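Local coordinates for AP endonuclease, family 2 (Brucella melitensis biovar Abortus, PDB 3NGF), which probably interconverts hydroxypyruvate and tartronate semialdehyde as a manganese-binding hydroxypyruvate isomerase with a xylose isomerase-like TIM barrel, at residues A[66-71]-A[111-116]; A[148-153]-A[183-188]; A[161-166]-A[190-195]; A[208-213]-A[242-247]. One frame throughout, in Å; residues are numbered along the deposited sequence.

Contact 1 (A[66-71]-A[111-116]); sequences LFNMPP and HAMSGI
Leu-66 opens the contact from inside the barrel, its CD1 methyl lying 4.0 Å from the backbone N of His-111. The other methyl, CD2, packs on His-209 and Gln-211 across the barrel interior. Phe-67 takes part through its carbonyl, whose O accepts from His-111 N at 3.0 Å in a nearly straight bond, while its ring turns outward onto Tyr-101 of helix 88-104. Asn-68 is the bridge partner of His-111. With His-111 CG anti to its backbone N (chi1 170°), their side chains run side by side in the same direction with amide and imidazole almost perpendicular (82°), and OD1 comes to the ring edge, where it receives a weak, bent hydrogen bond from ND1 at 3.3 Å. On the other branch of the amide, ND2 lies 3.7 Å from Met-113 SD; CG of that methionine rests over one face of the imidazole, toward its rim. This is the pairing of neighbouring parallel strands 63-68 and 109-111 at the C-terminal mouth of the TIM barrel, and His-111 also touches the metal ligand Glu-150. Met-69 N completes the bridge by donating to His-111 O at 2.9 Å. Its extended side chain leaves the sheet on the outer side, where SD meets Ala-112 CB at 3.7 Å and helices 88-104 and 122-140 close around it. Beyond the strands, water takes over: one molecule accepts from Met-113 N and lies 2.9 Å from Met-69 O, and a second sits between Pro-70 O and Met-113 O. Pro-71 ends the segment with CB packed loosely against Met-113 SD.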
# COMPACT_ATOMS: atom_id res chain seq x y z
N LEU A 66 -3.47 2.17 5.98
CA LEU A 66 -2.79 1.01 5.39
C LEU A 66 -1.50 0.73 6.13
O LEU A 66 -0.83 1.66 6.59
CB LEU A 66 -2.47 1.27 3.90
CG LEU A 66 -1.66 0.17 3.18
CD1 LEU A 66 -2.59 -0.92 2.77
CD2 LEU A 66 -0.88 0.72 1.98
N PHE A 67 -1.14 -0.54 6.26
CA PHE A 67 0.24 -0.95 6.48
C PHE A 67 0.44 -2.38 5.98
O PHE A 67 -0.50 -3.02 5.47
CB PHE A 67 0.72 -0.75 7.93
CG PHE A 67 -0.07 -1.52 8.96
CD1 PHE A 67 0.35 -2.80 9.34
CD2 PHE A 67 -1.21 -0.97 9.53
CE1 PHE A 67 -0.37 -3.54 10.31
CE2 PHE A 67 -1.92 -1.66 10.48
CZ PHE A 67 -1.51 -2.94 10.88
N ASN A 68 1.69 -2.83 6.00
CA ASN A 68 2.02 -4.15 5.45
C ASN A 68 2.10 -5.20 6.52
O ASN A 68 2.51 -4.93 7.66
CB ASN A 68 3.37 -4.12 4.74
CG ASN A 68 3.42 -3.19 3.57
OD1 ASN A 68 2.46 -2.52 3.25
ND2 ASN A 68 4.60 -3.14 2.91
N MET A 69 1.79 -6.44 6.14
CA MET A 69 2.08 -7.58 6.99
C MET A 69 3.62 -7.78 7.11
O MET A 69 4.37 -7.27 6.27
CB MET A 69 1.41 -8.83 6.42
CG MET A 69 -0.10 -8.70 6.25
SD MET A 69 -0.83 -10.27 5.83
CE MET A 69 -2.59 -9.90 5.99
N PRO A 70 4.08 -8.51 8.13
CA PRO A 70 5.53 -8.71 8.28
C PRO A 70 6.14 -9.27 6.97
O PRO A 70 5.54 -10.16 6.34
CB PRO A 70 5.63 -9.71 9.42
CG PRO A 70 4.40 -9.50 10.22
CD PRO A 70 3.33 -9.09 9.26
N PRO A 71 7.30 -8.76 6.56
CA PRO A 71 7.88 -9.13 5.26
C PRO A 71 8.89 -10.29 5.26
O PRO A 71 9.38 -10.67 4.19
CB PRO A 71 8.61 -7.85 4.89
CG PRO A 71 9.12 -7.38 6.17
CD PRO A 71 8.07 -7.68 7.19
N HIS A 111 -1.63 -4.75 3.35
CA HIS A 111 -0.91 -5.25 2.18
C HIS A 111 -0.08 -6.48 2.56
O HIS A 111 0.80 -6.41 3.42
CB HIS A 111 -0.04 -4.12 1.60
CG HIS A 111 0.93 -4.55 0.55
ND1 HIS A 111 2.09 -3.84 0.30
CD2 HIS A 111 0.93 -5.59 -0.31
CE1 HIS A 111 2.75 -4.42 -0.69
NE2 HIS A 111 2.07 -5.48 -1.08
N ALA A 112 -0.37 -7.61 1.93
CA ALA A 112 0.44 -8.83 2.09
C ALA A 112 1.45 -8.92 0.95
O ALA A 112 1.06 -9.15 -0.20
CB ALA A 112 -0.46 -10.05 2.11
N MET A 113 2.73 -8.76 1.26
CA MET A 113 3.80 -8.84 0.28
C MET A 113 4.05 -10.28 -0.18
O MET A 113 3.87 -11.24 0.59
CB MET A 113 5.08 -8.22 0.84
CG MET A 113 4.94 -6.72 1.22
SD MET A 113 6.56 -5.99 1.50
CE MET A 113 7.19 -5.85 -0.16
N SER A 114 4.46 -10.43 -1.43
CA SER A 114 4.54 -11.75 -2.07
C SER A 114 5.93 -12.39 -2.10
O SER A 114 6.04 -13.62 -2.12
CB SER A 114 3.96 -11.70 -3.50
OG SER A 114 2.54 -11.69 -3.48
N GLY A 115 6.98 -11.58 -2.16
CA GLY A 115 8.35 -12.08 -2.16
C GLY A 115 8.99 -11.96 -3.53
O GLY A 115 8.30 -11.76 -4.54
N ILE A 116 10.31 -12.09 -3.53
CA ILE A 116 11.11 -12.28 -4.74
C ILE A 116 11.01 -13.76 -5.13
O ILE A 116 11.51 -14.63 -4.39
CB ILE A 116 12.60 -11.91 -4.50
CG1 ILE A 116 12.75 -10.48 -3.98
CG2 ILE A 116 13.45 -12.13 -5.76
CD1 ILE A 116 12.15 -9.43 -4.86
O HOH W 1 4.07 -8.73 3.79
O HOH W 2 4.59 -11.50 3.35

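Contact 2 (A[148-153]-A[183-188]); sequences LVEPLN and QLDLYH. With MN (manganese (II) ion), chain C.
Glu-150 reaches across Gln-183 to the manganese ion and can be followed outward atom by atom. Its CB packs on Gln-183 CB, and CG, anti to the backbone N (chi1 -169°), lies 3.6 Å from Gln-183 O. The extended chain then brings the carboxylate over the Gln-183 amide, the two planes stacked 23° apart. At the tip the oxygens divide: OE2 binds the manganese at 2.2 Å, lying also against Asp-185 CB and at the edge of the His-188 ring near CD2, and OE1 faces a water that is itself a metal ligand. Asp-185 OD2 is a second ligand, also at 2.2 Å, its carboxylate nearly coplanar with that of Glu-150; Gln-211 and Glu-247 complete the protein ligands. Gln-183 NE2 donates to Gln-211 OE1, so the glutamine is a second-shell residue, whereas its buried OE1 has no polar partner in the model. The site crowns a beta-alpha-beta unit of the TIM barrel, in which strands 146-149 and 180-185 are joined by Gln-183 N donating to Val-149 O at 2.8 Å. Asp-185 also caps helix 186-192, OD1 accepting weak bonds from Tyr-187 N and His-188 N. On that helix, His-188 ND1 accepts from Asn-153 ND2 in the ring plane at 2.9 Å, and Leu-152 CA makes a CH-pi contact over one face, 3.8 Å from the centroid. Asn-153 OD1 accepts from Arg-155 N and Asn-156 N, and His-188 NE2 lies 2.8 Å from a metal-bound water.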
# COMPACT_ATOMS: atom_id res chain seq x y z
N LEU A 148 -4.58 -6.79 0.55
CA LEU A 148 -4.25 -6.36 -0.80
C LEU A 148 -2.99 -6.97 -1.34
O LEU A 148 -2.04 -7.25 -0.59
CB LEU A 148 -4.10 -4.84 -0.87
CG LEU A 148 -5.26 -3.98 -0.40
CD1 LEU A 148 -4.92 -2.48 -0.57
CD2 LEU A 148 -6.57 -4.38 -1.10
N VAL A 149 -2.98 -7.11 -2.66
CA VAL A 149 -1.78 -7.43 -3.43
C VAL A 149 -1.39 -6.17 -4.18
O VAL A 149 -2.25 -5.52 -4.80
CB VAL A 149 -2.03 -8.61 -4.44
CG1 VAL A 149 -3.32 -8.42 -5.31
CG2 VAL A 149 -0.77 -8.86 -5.35
N GLU A 150 -0.10 -5.82 -4.12
CA GLU A 150 0.42 -4.62 -4.79
C GLU A 150 1.43 -4.96 -5.87
O GLU A 150 2.57 -5.33 -5.55
CB GLU A 150 1.12 -3.68 -3.82
CG GLU A 150 1.43 -2.31 -4.44
CD GLU A 150 2.37 -1.42 -3.64
OE1 GLU A 150 2.91 -1.79 -2.58
OE2 GLU A 150 2.57 -0.29 -4.12
N PRO A 151 1.04 -4.81 -7.14
CA PRO A 151 2.07 -4.91 -8.20
C PRO A 151 3.14 -3.84 -8.02
O PRO A 151 2.83 -2.68 -7.77
CB PRO A 151 1.26 -4.67 -9.48
CG PRO A 151 -0.14 -5.04 -9.11
CD PRO A 151 -0.30 -4.64 -7.69
N LEU A 152 4.40 -4.25 -8.17
CA LEU A 152 5.53 -3.34 -8.07
C LEU A 152 6.08 -3.10 -9.49
O LEU A 152 5.32 -3.15 -10.48
CB LEU A 152 6.53 -3.86 -7.06
CG LEU A 152 5.94 -4.09 -5.65
CD1 LEU A 152 7.02 -4.57 -4.68
CD2 LEU A 152 5.22 -2.82 -5.10
N ASN A 153 7.34 -2.71 -9.63
CA ASN A 153 7.95 -2.61 -10.95
C ASN A 153 9.32 -3.27 -10.91
O ASN A 153 9.92 -3.41 -9.84
CB ASN A 153 7.99 -1.16 -11.42
CG ASN A 153 9.12 -0.37 -10.79
OD1 ASN A 153 10.30 -0.52 -11.17
ND2 ASN A 153 8.78 0.51 -9.84
N GLN A 183 -3.89 -3.20 -4.66
CA GLN A 183 -3.37 -1.91 -4.26
C GLN A 183 -2.73 -1.29 -5.51
O GLN A 183 -1.72 -1.78 -6.01
CB GLN A 183 -2.33 -2.11 -3.15
CG GLN A 183 -1.67 -0.84 -2.62
CD GLN A 183 -0.86 -1.10 -1.38
OE1 GLN A 183 -1.20 -1.95 -0.57
NE2 GLN A 183 0.23 -0.36 -1.21
N LEU A 184 -3.36 -0.25 -6.03
CA LEU A 184 -2.97 0.39 -7.30
C LEU A 184 -2.05 1.59 -7.02
O LEU A 184 -2.53 2.70 -6.71
CB LEU A 184 -4.24 0.84 -8.03
CG LEU A 184 -4.12 1.62 -9.33
CD1 LEU A 184 -3.22 0.89 -10.33
CD2 LEU A 184 -5.51 1.95 -9.94
N ASP A 185 -0.75 1.36 -7.08
CA ASP A 185 0.27 2.41 -6.96
C ASP A 185 0.56 2.90 -8.39
O ASP A 185 1.06 2.13 -9.26
CB ASP A 185 1.49 1.84 -6.23
CG ASP A 185 2.62 2.85 -6.02
OD1 ASP A 185 2.78 3.73 -6.86
OD2 ASP A 185 3.39 2.73 -5.03
N LEU A 186 0.16 4.14 -8.66
CA LEU A 186 0.16 4.63 -10.05
C LEU A 186 1.58 4.85 -10.55
O LEU A 186 1.85 4.87 -11.77
CB LEU A 186 -0.70 5.90 -10.17
CG LEU A 186 -2.19 5.65 -10.00
CD1 LEU A 186 -2.93 6.98 -9.90
CD2 LEU A 186 -2.75 4.78 -11.15
N TYR A 187 2.50 5.03 -9.62
CA TYR A 187 3.93 5.08 -9.96
C TYR A 187 4.34 3.73 -10.61
O TYR A 187 4.94 3.69 -11.71
CB TYR A 187 4.74 5.42 -8.69
CG TYR A 187 6.24 5.24 -8.82
CD1 TYR A 187 7.03 6.24 -9.36
CD2 TYR A 187 6.86 4.08 -8.39
CE1 TYR A 187 8.42 6.08 -9.50
CE2 TYR A 187 8.23 3.92 -8.50
CZ TYR A 187 9.00 4.89 -9.07
OH TYR A 187 10.36 4.69 -9.17
N HIS A 188 4.02 2.64 -9.94
CA HIS A 188 4.35 1.32 -10.48
C HIS A 188 3.56 1.02 -11.77
O HIS A 188 4.09 0.44 -12.70
CB HIS A 188 4.09 0.24 -9.43
CG HIS A 188 4.97 0.33 -8.21
ND1 HIS A 188 6.34 0.47 -8.28
CD2 HIS A 188 4.67 0.21 -6.90
CE1 HIS A 188 6.83 0.45 -7.06
NE2 HIS A 188 5.84 0.33 -6.20
MN MN C . 3.52 1.44 -3.24
O HOH W 3 3.56 0.10 -1.17
O HOH W 4 0.52 -1.24 -7.68
O HOH W 5 5.66 0.72 -3.48

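Contact 3 (A[161-166]-A[190-195]); sequences FIVHQL and QIMDGD
Asp-193 grips the 161-166 segment with both carboxylate oxygens. OD1 accepts from His-164 ND1 at 2.7 Å in an almost straight bond (176°) that lies in the imidazole plane, and OD2 accepts from the backbone N of Gln-165 at 2.9 Å. Each donor arrives on the syn side of its oxygen, somewhat out of the carboxylate plane, and ring and carboxylate are turned 41° apart. Beside this pair, Met-192 covers the backbone with CG 3.2 Å from Val-163 O. Its chain is bent twice, at chi2, which places SD, and at chi3, which brings CE to 3.7 Å from His-164 CE1, with Val-163 CG2 also near that methyl. Farther out, the alkyl part of Gln-165 touches Asp-193 OD2 through CG, while the residue packs on Leu-199 of helix 196-202 and on Val-182 and Leu-184 of strand 180-185. The contact thus ties the start of helix 165-175, for which His-164 is the N-cap residue, to the end of helix 186-192 at the rim of the barrel's C-terminal mouth. With an imidazole N-H and a helix N-terminal amide both directed at it, the carboxylate is probably stabilised as the anion, and it would in turn favour a protonated His-164.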
# COMPACT_ATOMS: atom_id res chain seq x y z
N PHE A 161 7.42 -11.04 -7.41
CA PHE A 161 6.37 -11.94 -7.89
C PHE A 161 5.38 -11.30 -8.85
O PHE A 161 5.06 -11.91 -9.86
CB PHE A 161 5.59 -12.49 -6.69
CG PHE A 161 4.41 -13.33 -7.06
CD1 PHE A 161 4.57 -14.55 -7.73
CD2 PHE A 161 3.13 -12.91 -6.71
CE1 PHE A 161 3.46 -15.33 -8.06
CE2 PHE A 161 2.02 -13.68 -7.03
CZ PHE A 161 2.18 -14.89 -7.70
N ILE A 162 4.89 -10.09 -8.53
CA ILE A 162 3.78 -9.50 -9.28
C ILE A 162 4.09 -8.03 -9.62
O ILE A 162 4.37 -7.21 -8.73
CB ILE A 162 2.42 -9.65 -8.51
CG1 ILE A 162 1.25 -9.01 -9.27
CG2 ILE A 162 2.52 -9.10 -7.10
CD1 ILE A 162 0.99 -9.62 -10.59
N VAL A 163 4.12 -7.75 -10.92
CA VAL A 163 4.51 -6.41 -11.41
C VAL A 163 3.56 -5.87 -12.50
O VAL A 163 3.87 -4.85 -13.15
CB VAL A 163 5.99 -6.43 -11.91
CG1 VAL A 163 6.94 -6.79 -10.77
CG2 VAL A 163 6.21 -7.40 -13.07
N HIS A 164 2.42 -6.53 -12.73
CA HIS A 164 1.43 -6.06 -13.71
C HIS A 164 0.03 -6.01 -13.11
O HIS A 164 -0.39 -6.94 -12.39
CB HIS A 164 1.44 -6.90 -14.98
CG HIS A 164 2.69 -6.76 -15.78
ND1 HIS A 164 2.93 -5.66 -16.57
CD2 HIS A 164 3.77 -7.57 -15.91
CE1 HIS A 164 4.11 -5.79 -17.15
NE2 HIS A 164 4.64 -6.94 -16.76
N GLN A 165 -0.68 -4.91 -13.38
CA GLN A 165 -2.00 -4.66 -12.74
C GLN A 165 -3.11 -5.65 -13.10
O GLN A 165 -3.75 -6.19 -12.20
CB GLN A 165 -2.49 -3.23 -13.02
CG GLN A 165 -1.55 -2.14 -12.56
CD GLN A 165 -1.38 -2.09 -11.05
OE1 GLN A 165 -2.30 -2.41 -10.28
NE2 GLN A 165 -0.20 -1.66 -10.61
N LEU A 166 -3.38 -5.86 -14.39
CA LEU A 166 -4.48 -6.75 -14.76
C LEU A 166 -4.14 -8.21 -14.43
O LEU A 166 -5.03 -9.02 -14.16
CB LEU A 166 -4.85 -6.58 -16.24
CG LEU A 166 -5.42 -5.22 -16.64
CD1 LEU A 166 -5.79 -5.26 -18.12
CD2 LEU A 166 -6.64 -4.86 -15.81
N GLN A 190 2.36 3.12 -13.98
CA GLN A 190 2.89 3.89 -15.12
C GLN A 190 4.20 3.33 -15.70
O GLN A 190 4.43 3.40 -16.93
CB GLN A 190 3.03 5.36 -14.71
CG GLN A 190 3.65 6.30 -15.75
CD GLN A 190 2.96 6.26 -17.10
OE1 GLN A 190 1.83 5.77 -17.24
NE2 GLN A 190 3.65 6.78 -18.12
N ILE A 191 5.07 2.82 -14.84
CA ILE A 191 6.36 2.25 -15.23
C ILE A 191 6.17 0.93 -15.98
O ILE A 191 6.84 0.69 -16.99
CB ILE A 191 7.32 2.11 -14.01
CG1 ILE A 191 7.73 3.49 -13.51
CG2 ILE A 191 8.56 1.29 -14.33
CD1 ILE A 191 8.38 3.50 -12.13
N MET A 192 5.26 0.08 -15.49
CA MET A 192 5.09 -1.28 -16.05
C MET A 192 4.03 -1.42 -17.15
O MET A 192 4.20 -2.23 -18.08
CB MET A 192 4.76 -2.25 -14.92
CG MET A 192 5.85 -2.40 -13.88
SD MET A 192 7.45 -2.81 -14.58
CE MET A 192 7.10 -4.36 -15.46
N ASP A 193 2.94 -0.65 -17.05
CA ASP A 193 1.74 -0.89 -17.85
C ASP A 193 1.31 0.30 -18.73
O ASP A 193 1.00 0.12 -19.91
CB ASP A 193 0.57 -1.29 -16.93
CG ASP A 193 0.74 -2.68 -16.33
OD1 ASP A 193 1.23 -3.56 -17.04
OD2 ASP A 193 0.41 -2.89 -15.13
N GLY A 194 1.27 1.49 -18.15
CA GLY A 194 0.76 2.67 -18.83
C GLY A 194 -0.75 2.66 -19.03
O GLY A 194 -1.47 1.95 -18.34
N ASP A 195 -1.24 3.49 -19.95
CA ASP A 195 -2.68 3.57 -20.29
C ASP A 195 -3.54 3.70 -19.04
O ASP A 195 -4.52 2.97 -18.86
CB ASP A 195 -3.11 2.32 -21.08
CG ASP A 195 -4.35 2.52 -21.91
OD1 ASP A 195 -4.73 3.67 -22.26
OD2 ASP A 195 -4.96 1.49 -22.27

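Contact 4 (A[208-213]-A[242-247]); sequences SHVQIA and GWVGCE. With MN (manganese (II) ion), chain C.
Trp-243 meets His-209 at the start of the paired strands, its CB 4.0 Å from CE1 of the imidazole. A water bridges the two segments here, accepting from Trp-243 N, donating to Ser-208 O and lying 2.8 Å from His-209 ND1 in the ring plane; the other ring nitrogen, NE2, is hydrogen-bonded to Glu-41. The indole itself leads away and forms a cation-pi pair with Arg-11. Val-244 turns to the outer face of the sheet, where its CG1 meets Ile-212 CG2 at 3.7 Å, the two side chains crossing at about a right angle, with Val-210 alongside. Gly-245 carries the backbone pairing: its N donates to Val-210 O at 2.7 Å and its O accepts from Ile-212 N at 3.0 Å, nearly along the C=O axis. His-209 NE2 and Gln-211 CG pack against the inner side of this glycine, close to its CA. Cys-246 points outward again, onto Phe-12 and Trp-260. Glu-247 then turns inward, CG anti to the backbone N (chi1 -169°), and its extended chain brings OE1 to the manganese at 2.1 Å. Gln-211 OE1 reaches the same ion at 2.3 Å, and its amide is turned 41° from the Glu-247 carboxylate. Glu-41 accepts from Gln-211 NE2, which helps to fix the rotation of the amide so that its oxygen faces the metal. Adjacent parallel strands delivering ligands from their C-terminal ends are typical of a TIM-barrel metal site, completed here by Glu-150 and Asp-185.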
# COMPACT_ATOMS: atom_id res chain seq x y z
N SER A 208 -8.67 -1.24 -3.83
CA SER A 208 -9.17 -0.68 -2.55
C SER A 208 -8.24 0.39 -1.97
O SER A 208 -8.54 0.98 -0.94
CB SER A 208 -9.37 -1.78 -1.52
OG SER A 208 -10.40 -2.65 -1.93
N HIS A 209 -7.11 0.61 -2.64
CA HIS A 209 -6.17 1.62 -2.22
C HIS A 209 -5.41 2.06 -3.46
O HIS A 209 -5.22 1.27 -4.39
CB HIS A 209 -5.22 1.10 -1.13
CG HIS A 209 -4.44 2.19 -0.45
ND1 HIS A 209 -5.03 3.25 0.18
CD2 HIS A 209 -3.10 2.38 -0.35
CE1 HIS A 209 -4.09 4.07 0.64
NE2 HIS A 209 -2.91 3.56 0.34
N VAL A 210 -5.01 3.32 -3.44
CA VAL A 210 -4.27 3.95 -4.51
C VAL A 210 -3.08 4.65 -3.84
O VAL A 210 -3.18 5.15 -2.73
CB VAL A 210 -5.14 4.96 -5.30
CG1 VAL A 210 -4.29 5.74 -6.35
CG2 VAL A 210 -6.33 4.25 -5.96
N GLN A 211 -1.94 4.64 -4.52
CA GLN A 211 -0.77 5.39 -4.12
C GLN A 211 -0.25 6.20 -5.30
O GLN A 211 -0.51 5.84 -6.46
CB GLN A 211 0.32 4.48 -3.59
CG GLN A 211 -0.00 3.88 -2.21
CD GLN A 211 0.98 2.82 -1.82
OE1 GLN A 211 1.38 2.01 -2.64
NE2 GLN A 211 1.42 2.85 -0.57
N ILE A 212 0.43 7.29 -4.98
CA ILE A 212 0.98 8.23 -5.97
C ILE A 212 2.41 8.70 -5.66
O ILE A 212 2.83 8.79 -4.49
CB ILE A 212 0.07 9.48 -6.18
CG1 ILE A 212 0.03 10.37 -4.93
CG2 ILE A 212 -1.34 9.04 -6.63
CD1 ILE A 212 -0.73 11.71 -5.12
N ALA A 213 3.15 9.00 -6.73
CA ALA A 213 4.47 9.58 -6.66
C ALA A 213 4.83 10.00 -8.09
O ALA A 213 4.33 9.39 -9.06
CB ALA A 213 5.53 8.57 -6.10
N GLY A 242 -11.91 5.51 -1.54
CA GLY A 242 -10.87 5.10 -0.59
C GLY A 242 -9.91 6.26 -0.37
O GLY A 242 -10.28 7.41 -0.57
N TRP A 243 -8.68 5.96 0.04
CA TRP A 243 -7.67 6.97 0.29
C TRP A 243 -6.62 6.91 -0.81
O TRP A 243 -6.48 5.90 -1.48
CB TRP A 243 -6.97 6.71 1.63
CG TRP A 243 -7.81 6.93 2.85
CD1 TRP A 243 -8.70 6.07 3.38
CD2 TRP A 243 -7.82 8.08 3.69
NE1 TRP A 243 -9.27 6.60 4.52
CE2 TRP A 243 -8.74 7.84 4.73
CE3 TRP A 243 -7.12 9.29 3.68
CZ2 TRP A 243 -9.01 8.78 5.72
CZ3 TRP A 243 -7.39 10.23 4.69
CH2 TRP A 243 -8.30 9.96 5.69
N VAL A 244 -5.88 7.99 -0.94
CA VAL A 244 -4.75 8.07 -1.86
C VAL A 244 -3.47 8.24 -1.05
O VAL A 244 -3.27 9.29 -0.42
CB VAL A 244 -4.92 9.22 -2.88
CG1 VAL A 244 -3.73 9.27 -3.84
CG2 VAL A 244 -6.21 9.04 -3.67
N GLY A 245 -2.64 7.20 -1.01
CA GLY A 245 -1.40 7.23 -0.22
C GLY A 245 -0.28 7.99 -0.92
O GLY A 245 -0.03 7.76 -2.10
N CYS A 246 0.38 8.88 -0.19
CA CYS A 246 1.51 9.67 -0.72
C CYS A 246 2.87 9.00 -0.44
O CYS A 246 3.66 9.43 0.42
CB CYS A 246 1.46 11.09 -0.14
SG CYS A 246 -0.06 11.98 -0.58
N GLU A 247 3.15 7.96 -1.21
CA GLU A 247 4.35 7.18 -1.06
C GLU A 247 5.39 7.72 -2.04
O GLU A 247 5.71 7.08 -3.08
CB GLU A 247 4.08 5.71 -1.36
CG GLU A 247 5.23 4.85 -0.95
CD GLU A 247 5.03 3.41 -1.32
OE1 GLU A 247 4.17 3.09 -2.17
OE2 GLU A 247 5.78 2.59 -0.75
MN MN C . 3.52 1.44 -3.24
O HOH W 6 -7.75 3.13 0.68
O HOH W 3 3.56 0.10 -1.17
O HOH W 5 5.66 0.72 -3.48

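Contacts 1, 2 and 4 lie on one closed eight-stranded parallel barrel, joining strands 63-68 to 109-111, 146-149 to 180-185, and 207-212 to 243-246. Along the chain contact 1 comes first and contact 4 last, whereas the segments of contacts 2 and 3 alternate. Contact 3, whose centre is about 8 Å from that of contact 2, shares helix 186-192 with it and lies at the rim of the C-terminal mouth. Contacts 2 and 4, centres about 10 Å apart, converge on the manganese, each supplying two protein ligands, and adjoining strands 180-185 and 207-212 link them. Contact 1 supplies no ligand and borders this site through His-111 against Glu-150.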